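Local coordinates for putative ketosteroid isomerase (Parabacteroides distasonis ATCC 8503, PDB 3KE7), which is a putative ketosteroid isomerase of the SnoaL-like, NTF2-type fold, probably acting on a small molecule in a pocket that holds bicine in this crystal, at residues E23-A28 against H74-I78; N87-F93 against C108-R114. The contacts are given in a common frame with arbitrary orientation. Residue numbers count along the deposited sequence, not the author numbering.

Both contacts involve the same mixed sheet: strand 74-85, which carries the sheet side of contact 1, is the immediate neighbour of strand 88-99, which pairs with strand 102-114 in contact 2. Their centres are 15 Å apart, yet E23 of contact 1 reaches across to contact 2. Its OE1 lies 2.7 Å from Y112 OH, a probable hydrogen bond, its CB 3.5 Å from L91 CD2, and its OE2 comes within 2.5 Å of E110 OE2, two like-charged carboxylates held close together. Helix 15-28 thus packs on A89, L91, F93 and Y112. The bound bicine is about 4 Å from the L27 side chain and about 7 Å from that of F93, so contact 1 borders the ligand, whereas contact 2 stays a step further away.

Contact 1 of 2, residues E23-A28 against H74-I78; sequences EKEALA and HFDMI
The C-terminal part of helix 15-28 packs on side chains of the outermost strand 74-85, with 23-28 running nearly antiparallel to the extended segment 74-78: the axes make 158° and come within 10.3 Å. CA of K24 is nearest that of M77 (8.2 Å) and CA of A28 nearest that of H74 (8.1 Å). Two i to i+4 hydrogen bonds, L27 N to E23 O (2.9 Å) and A28 N to K24 O (3.1 Å), hold the helical backbone. E23, chi1 t and chi2 p, places CG 3.8 Å from CE of selenomethionine M77, while its OE1 is hydrogen-bonded to Y112 OH. K24 follows with CG 3.9 Å from the same M77 CE and its carbonyl O 3.9 Å from F75 CZ, at the ring edge. One turn after E23, L27 (m, t) points at the strand and spans both partners, CB to F75 CZ 3.6 Å and CD1 to M77 CE 3.7 Å. A28 CB finishes the row, 3.8 Å from F75 CE2 near the ring plane. F75 (chi1 p) and M77 (t, t, m) alternate with D76, so both project toward the helix. No hydrogen bond crosses the interface; this apolar helix-on-sheet packing is typical of the NTF2-like alpha+beta cone, here beside the bicine pocket.

Contact 2 of 2, residues N87-F93 against C108-R114; sequences NIAVLTF and CTEVYRR
N87, C108 and F93 bury the most surface here, at the two ends of the paired region, N87 just before a ladder of six antiparallel bridges. The strands 88-93 and 108-114 have axes 4.7 Å apart at 161°, with CA register from N87-R114 through F93-C108. At one end N87, still in the turn conformation (phi/psi -93/16), accepts R114 N on its O at 2.8 Å; its CA lies over a face of the R114 guanidinium, and its ND2 is 3.9 Å from R113 CG. From there the hydrogen-bonded pairs are A89-Y112 (A89 N to Y112 O 2.8 Å, Y112 N to A89 O 2.9 Å), L91-E110 (L91 N to E110 O and E110 N to L91 O, both 2.8 Å) and F93-C108 (F93 N to C108 O 3.0 Å, C108 N to F93 O 2.9 Å). In this last pair F93, chi1 p, swings its ring onto C108, chi1 t: C108 CB stands over the ring face, 3.7 Å from the centroid, in a CH-pi contact, and C108 SG is 3.5 Å from F93 CZ, an oblique sulfur-aromatic approach. The pairs between, I88-R113, V90-V111 and T92-T109, are non-hydrogen-bonded with CA atoms 4.6 Å apart. Their side chains occupy the other face, where I88 CG2 meets V111 CG1 at 3.8 Å and T109 OG1 is hydrogen-bonded to Q124 OE1 and H126 ND1 of the second subunit. The face of A89, L91 and F93 instead lies under helix 15-28. A curved sheet with a helix on one face is characteristic of the NTF2-like fold; here the other face meets the second subunit.

Contact 1 of 2, residues E23-A28 against H74-I78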
loop_
_atom_site.group_PDB
_atom_site.type_symbol
_atom_site.label_atom_id
_atom_site.label_comp_id
_atom_site.label_asym_id
_atom_site.label_seq_id
_atom_site.Cartn_x
_atom_site.Cartn_y
_atom_site.Cartn_z
ATOM N N GLU B 23 -11.608 -9.726 -2.153
ATOM C CA GLU B 23 -11.061 -8.918 -3.229
ATOM C C GLU B 23 -11.544 -9.430 -4.569
ATOM O O GLU B 23 -11.966 -8.667 -5.424
ATOM C CB GLU B 23 -9.517 -8.913 -3.175
ATOM C CG GLU B 23 -8.891 -7.906 -4.161
ATOM C CD GLU B 23 -8.931 -6.469 -3.696
ATOM O OE1 GLU B 23 -9.344 -6.184 -2.554
ATOM O OE2 GLU B 23 -8.445 -5.621 -4.459
ATOM N N LYS B 24 -11.404 -10.734 -4.792
ATOM C CA LYS B 24 -11.875 -11.337 -6.062
ATOM C C LYS B 24 -13.375 -11.096 -6.314
ATOM O O LYS B 24 -13.783 -10.803 -7.440
ATOM C CB LYS B 24 -11.611 -12.836 -6.070
ATOM C CG LYS B 24 -10.139 -13.238 -6.224
ATOM C CD LYS B 24 -9.982 -14.725 -6.353
ATOM C CE LYS B 24 -8.500 -15.080 -6.520
ATOM N NZ LYS B 24 -8.276 -16.581 -6.511
ATOM N N GLU B 25 -14.169 -11.188 -5.254
ATOM C CA GLU B 25 -15.623 -10.927 -5.325
ATOM C C GLU B 25 -15.885 -9.484 -5.752
ATOM O O GLU B 25 -16.727 -9.225 -6.578
ATOM C CB GLU B 25 -16.277 -11.223 -3.989
ATOM C CG GLU B 25 -17.767 -10.931 -4.002
ATOM C CD GLU B 25 -18.448 -11.252 -2.711
ATOM O OE1 GLU B 25 -17.868 -10.984 -1.633
ATOM O OE2 GLU B 25 -19.593 -11.767 -2.780
ATOM N N ALA B 26 -15.170 -8.528 -5.161
ATOM C CA ALA B 26 -15.375 -7.130 -5.478
ATOM C C ALA B 26 -14.938 -6.850 -6.925
ATOM O O ALA B 26 -15.541 -6.064 -7.641
ATOM C CB ALA B 26 -14.579 -6.253 -4.494
ATOM N N LEU B 27 -13.811 -7.435 -7.324
ATOM C CA LEU B 27 -13.333 -7.235 -8.678
ATOM C C LEU B 27 -14.298 -7.688 -9.743
ATOM O O LEU B 27 -14.403 -7.046 -10.806
ATOM C CB LEU B 27 -11.987 -7.965 -8.892
ATOM C CG LEU B 27 -10.801 -7.247 -8.223
ATOM C CD1 LEU B 27 -9.640 -8.165 -8.128
ATOM C CD2 LEU B 27 -10.493 -5.996 -9.004
ATOM N N ALA B 28 -14.909 -8.850 -9.508
ATOM C CA ALA B 28 -15.831 -9.467 -10.458
ATOM C C ALA B 28 -17.291 -9.098 -10.205
ATOM O O ALA B 28 -18.160 -9.565 -10.946
ATOM C CB ALA B 28 -15.652 -10.962 -10.396
ATOM N N HIS B 74 -12.907 -11.075 -17.442
ATOM C CA HIS B 74 -11.831 -11.969 -17.032
ATOM C C HIS B 74 -10.549 -11.263 -16.570
ATOM O O HIS B 74 -10.157 -10.208 -17.089
ATOM C CB HIS B 74 -11.523 -12.995 -18.101
ATOM C CG HIS B 74 -10.596 -14.069 -17.628
ATOM N ND1 HIS B 74 -10.859 -14.833 -16.512
ATOM C CD2 HIS B 74 -9.404 -14.490 -18.100
ATOM C CE1 HIS B 74 -9.865 -15.683 -16.320
ATOM N NE2 HIS B 74 -8.968 -15.493 -17.268
ATOM N N PHE B 75 -9.929 -11.877 -15.570
ATOM C CA PHE B 75 -8.715 -11.374 -14.948
ATOM C C PHE B 75 -8.044 -12.506 -14.220
ATOM O O PHE B 75 -8.697 -13.447 -13.824
ATOM C CB PHE B 75 -9.030 -10.209 -13.985
ATOM C CG PHE B 75 -9.993 -10.555 -12.844
ATOM C CD1 PHE B 75 -9.567 -11.284 -11.737
ATOM C CD2 PHE B 75 -11.317 -10.096 -12.862
ATOM C CE1 PHE B 75 -10.454 -11.563 -10.660
ATOM C CE2 PHE B 75 -12.198 -10.387 -11.814
ATOM C CZ PHE B 75 -11.757 -11.119 -10.704
ATOM N N ASP B 76 -6.709 -12.417 -14.073
ATOM C CA ASP B 76 -5.894 -13.398 -13.360
ATOM C C ASP B 76 -5.187 -12.673 -12.196
ATOM O O ASP B 76 -4.419 -11.724 -12.448
ATOM C CB ASP B 76 -4.770 -13.968 -14.246
ATOM C CG ASP B 76 -5.281 -14.743 -15.456
ATOM O OD1 ASP B 76 -6.313 -15.450 -15.353
ATOM O OD2 ASP B 76 -4.609 -14.666 -16.510
HETATM N N MSE B 77 -5.382 -13.165 -10.965
HETATM C CA MSE B 77 -4.705 -12.619 -9.778
HETATM C C MSE B 77 -3.411 -13.392 -9.530
HETATM O O MSE B 77 -3.420 -14.583 -9.201
HETATM C CB MSE B 77 -5.626 -12.626 -8.551
HETATM C CG MSE B 77 -4.940 -12.140 -7.266
HETATM SE SE MSE B 77 -6.198 -12.010 -5.763
HETATM C CE MSE B 77 -7.341 -10.528 -6.367
ATOM N N ILE B 78 -2.280 -12.677 -9.595
ATOM C CA ILE B 78 -0.977 -13.261 -9.607
ATOM C C ILE B 78 -0.264 -13.165 -8.265
ATOM O O ILE B 78 -0.107 -12.050 -7.741
ATOM C CB ILE B 78 -0.151 -12.536 -10.700
ATOM C CG1 ILE B 78 -0.800 -12.763 -12.082
ATOM C CG2 ILE B 78 1.282 -12.991 -10.692
ATOM C CD1 ILE B 78 -0.373 -11.772 -13.157
#

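Contact 2 of 2, residues N87-F93 against C108-R114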
loop_
_atom_site.group_PDB
_atom_site.type_symbol
_atom_site.label_atom_id
_atom_site.label_comp_id
_atom_site.label_asym_id
_atom_site.label_seq_id
_atom_site.Cartn_x
_atom_site.Cartn_y
_atom_site.Cartn_z
ATOM N N ASN B 87 -5.414 -6.720 13.802
ATOM C CA ASN B 87 -6.643 -6.340 13.128
ATOM C C ASN B 87 -6.439 -5.788 11.695
ATOM O O ASN B 87 -7.339 -5.163 11.151
ATOM C CB ASN B 87 -7.424 -5.329 13.973
ATOM C CG ASN B 87 -6.757 -3.952 14.079
ATOM O OD1 ASN B 87 -5.540 -3.782 13.909
ATOM N ND2 ASN B 87 -7.606 -2.921 14.361
ATOM N N ILE B 88 -5.263 -6.027 11.117
ATOM C CA ILE B 88 -4.929 -5.565 9.760
ATOM C C ILE B 88 -4.517 -6.756 8.887
ATOM O O ILE B 88 -3.830 -7.705 9.337
ATOM C CB ILE B 88 -3.765 -4.590 9.803
ATOM C CG1 ILE B 88 -4.231 -3.261 10.408
ATOM C CG2 ILE B 88 -3.161 -4.357 8.413
ATOM C CD1 ILE B 88 -5.119 -2.415 9.503
ATOM N N ALA B 89 -4.977 -6.726 7.635
ATOM C CA ALA B 89 -4.492 -7.659 6.625
ATOM C C ALA B 89 -4.041 -6.835 5.447
ATOM O O ALA B 89 -4.823 -6.040 4.908
ATOM C CB ALA B 89 -5.594 -8.556 6.176
ATOM N N VAL B 90 -2.789 -7.010 5.049
ATOM C CA VAL B 90 -2.238 -6.332 3.864
ATOM C C VAL B 90 -2.243 -7.326 2.720
ATOM O O VAL B 90 -1.545 -8.345 2.799
ATOM C CB VAL B 90 -0.789 -5.826 4.095
ATOM C CG1 VAL B 90 -0.275 -5.016 2.861
ATOM C CG2 VAL B 90 -0.744 -4.930 5.339
ATOM N N LEU B 91 -3.059 -7.063 1.699
ATOM C CA LEU B 91 -3.147 -7.906 0.497
ATOM C C LEU B 91 -2.387 -7.259 -0.634
ATOM O O LEU B 91 -2.649 -6.110 -1.011
ATOM C CB LEU B 91 -4.609 -8.111 0.110
ATOM C CG LEU B 91 -4.842 -8.727 -1.264
ATOM C CD1 LEU B 91 -4.288 -10.176 -1.357
ATOM C CD2 LEU B 91 -6.345 -8.664 -1.614
ATOM N N THR B 92 -1.432 -7.972 -1.168
ATOM C CA THR B 92 -0.668 -7.487 -2.323
ATOM C C THR B 92 -0.775 -8.514 -3.445
ATOM O O THR B 92 -0.760 -9.741 -3.214
ATOM C CB THR B 92 0.814 -7.212 -1.997
ATOM O OG1 THR B 92 1.372 -8.363 -1.380
ATOM C CG2 THR B 92 0.935 -6.023 -1.020
ATOM N N PHE B 93 -0.878 -8.039 -4.683
ATOM C CA PHE B 93 -0.975 -8.923 -5.811
ATOM C C PHE B 93 -0.698 -8.152 -7.106
ATOM O O PHE B 93 -0.704 -6.901 -7.123
ATOM C CB PHE B 93 -2.362 -9.608 -5.875
ATOM C CG PHE B 93 -3.560 -8.667 -5.973
ATOM C CD1 PHE B 93 -4.126 -8.142 -4.828
ATOM C CD2 PHE B 93 -4.159 -8.381 -7.203
ATOM C CE1 PHE B 93 -5.227 -7.287 -4.902
ATOM C CE2 PHE B 93 -5.272 -7.554 -7.287
ATOM C CZ PHE B 93 -5.782 -6.988 -6.110
ATOM N N CYS B 108 -1.247 -4.058 -7.167
ATOM C CA CYS B 108 -2.222 -3.649 -6.176
ATOM C C CYS B 108 -1.804 -3.929 -4.741
ATOM O O CYS B 108 -1.378 -5.058 -4.421
ATOM C CB CYS B 108 -3.567 -4.320 -6.437
ATOM S SG CYS B 108 -4.923 -3.697 -5.373
ATOM N N THR B 109 -1.979 -2.916 -3.896
ATOM C CA THR B 109 -1.919 -3.069 -2.468
ATOM C C THR B 109 -3.272 -2.674 -1.877
ATOM O O THR B 109 -3.717 -1.522 -2.064
ATOM C CB THR B 109 -0.865 -2.190 -1.844
ATOM O OG1 THR B 109 0.391 -2.454 -2.455
ATOM C CG2 THR B 109 -0.780 -2.407 -0.302
ATOM N N GLU B 110 -3.888 -3.560 -1.125
ATOM C CA GLU B 110 -5.083 -3.272 -0.361
ATOM C C GLU B 110 -4.732 -3.459 1.112
ATOM O O GLU B 110 -4.032 -4.442 1.467
ATOM C CB GLU B 110 -6.247 -4.235 -0.693
ATOM C CG GLU B 110 -6.647 -4.322 -2.104
ATOM C CD GLU B 110 -7.549 -3.192 -2.539
ATOM O OE1 GLU B 110 -7.616 -2.186 -1.817
ATOM O OE2 GLU B 110 -8.215 -3.319 -3.620
ATOM N N VAL B 111 -5.159 -2.537 1.971
ATOM C CA VAL B 111 -5.056 -2.756 3.404
ATOM C C VAL B 111 -6.497 -2.867 3.941
ATOM O O VAL B 111 -7.280 -1.954 3.786
ATOM C CB VAL B 111 -4.335 -1.659 4.122
ATOM C CG1 VAL B 111 -4.256 -2.019 5.619
ATOM C CG2 VAL B 111 -2.905 -1.472 3.547
ATOM N N TYR B 112 -6.811 -4.018 4.569
ATOM C CA TYR B 112 -8.085 -4.294 5.202
ATOM C C TYR B 112 -7.924 -4.237 6.716
ATOM O O TYR B 112 -6.875 -4.643 7.261
ATOM C CB TYR B 112 -8.573 -5.718 4.862
ATOM C CG TYR B 112 -9.142 -5.947 3.471
ATOM C CD1 TYR B 112 -8.327 -6.041 2.370
ATOM C CD2 TYR B 112 -10.505 -6.136 3.294
ATOM C CE1 TYR B 112 -8.822 -6.351 1.126
ATOM C CE2 TYR B 112 -11.032 -6.399 2.048
ATOM C CZ TYR B 112 -10.181 -6.503 0.962
ATOM O OH TYR B 112 -10.708 -6.813 -0.295
ATOM N N ARG B 113 -8.931 -3.701 7.391
ATOM C CA ARG B 113 -8.967 -3.589 8.818
ATOM C C ARG B 113 -10.213 -4.260 9.326
ATOM O O ARG B 113 -11.297 -4.021 8.788
ATOM C CB ARG B 113 -8.940 -2.110 9.269
ATOM C CG ARG B 113 -9.004 -1.907 10.824
ATOM C CD ARG B 113 -8.947 -0.444 11.242
ATOM N NE ARG B 113 -10.066 0.264 10.658
ATOM C CZ ARG B 113 -10.046 1.528 10.192
ATOM N NH1 ARG B 113 -8.948 2.291 10.252
ATOM N NH2 ARG B 113 -11.141 2.032 9.624
ATOM N N ARG B 114 -10.054 -5.090 10.350
ATOM C CA ARG B 114 -11.172 -5.781 10.949
ATOM C C ARG B 114 -11.818 -4.826 11.939
ATOM O O ARG B 114 -11.148 -4.357 12.856
ATOM C CB ARG B 114 -10.691 -7.058 11.650
ATOM C CG ARG B 114 -11.875 -7.906 12.210
ATOM C CD ARG B 114 -11.374 -9.220 12.799
ATOM N NE ARG B 114 -10.415 -8.937 13.847
ATOM C CZ ARG B 114 -9.322 -9.654 14.111
ATOM N NH1 ARG B 114 -9.030 -10.771 13.424
ATOM N NH2 ARG B 114 -8.505 -9.240 15.072
#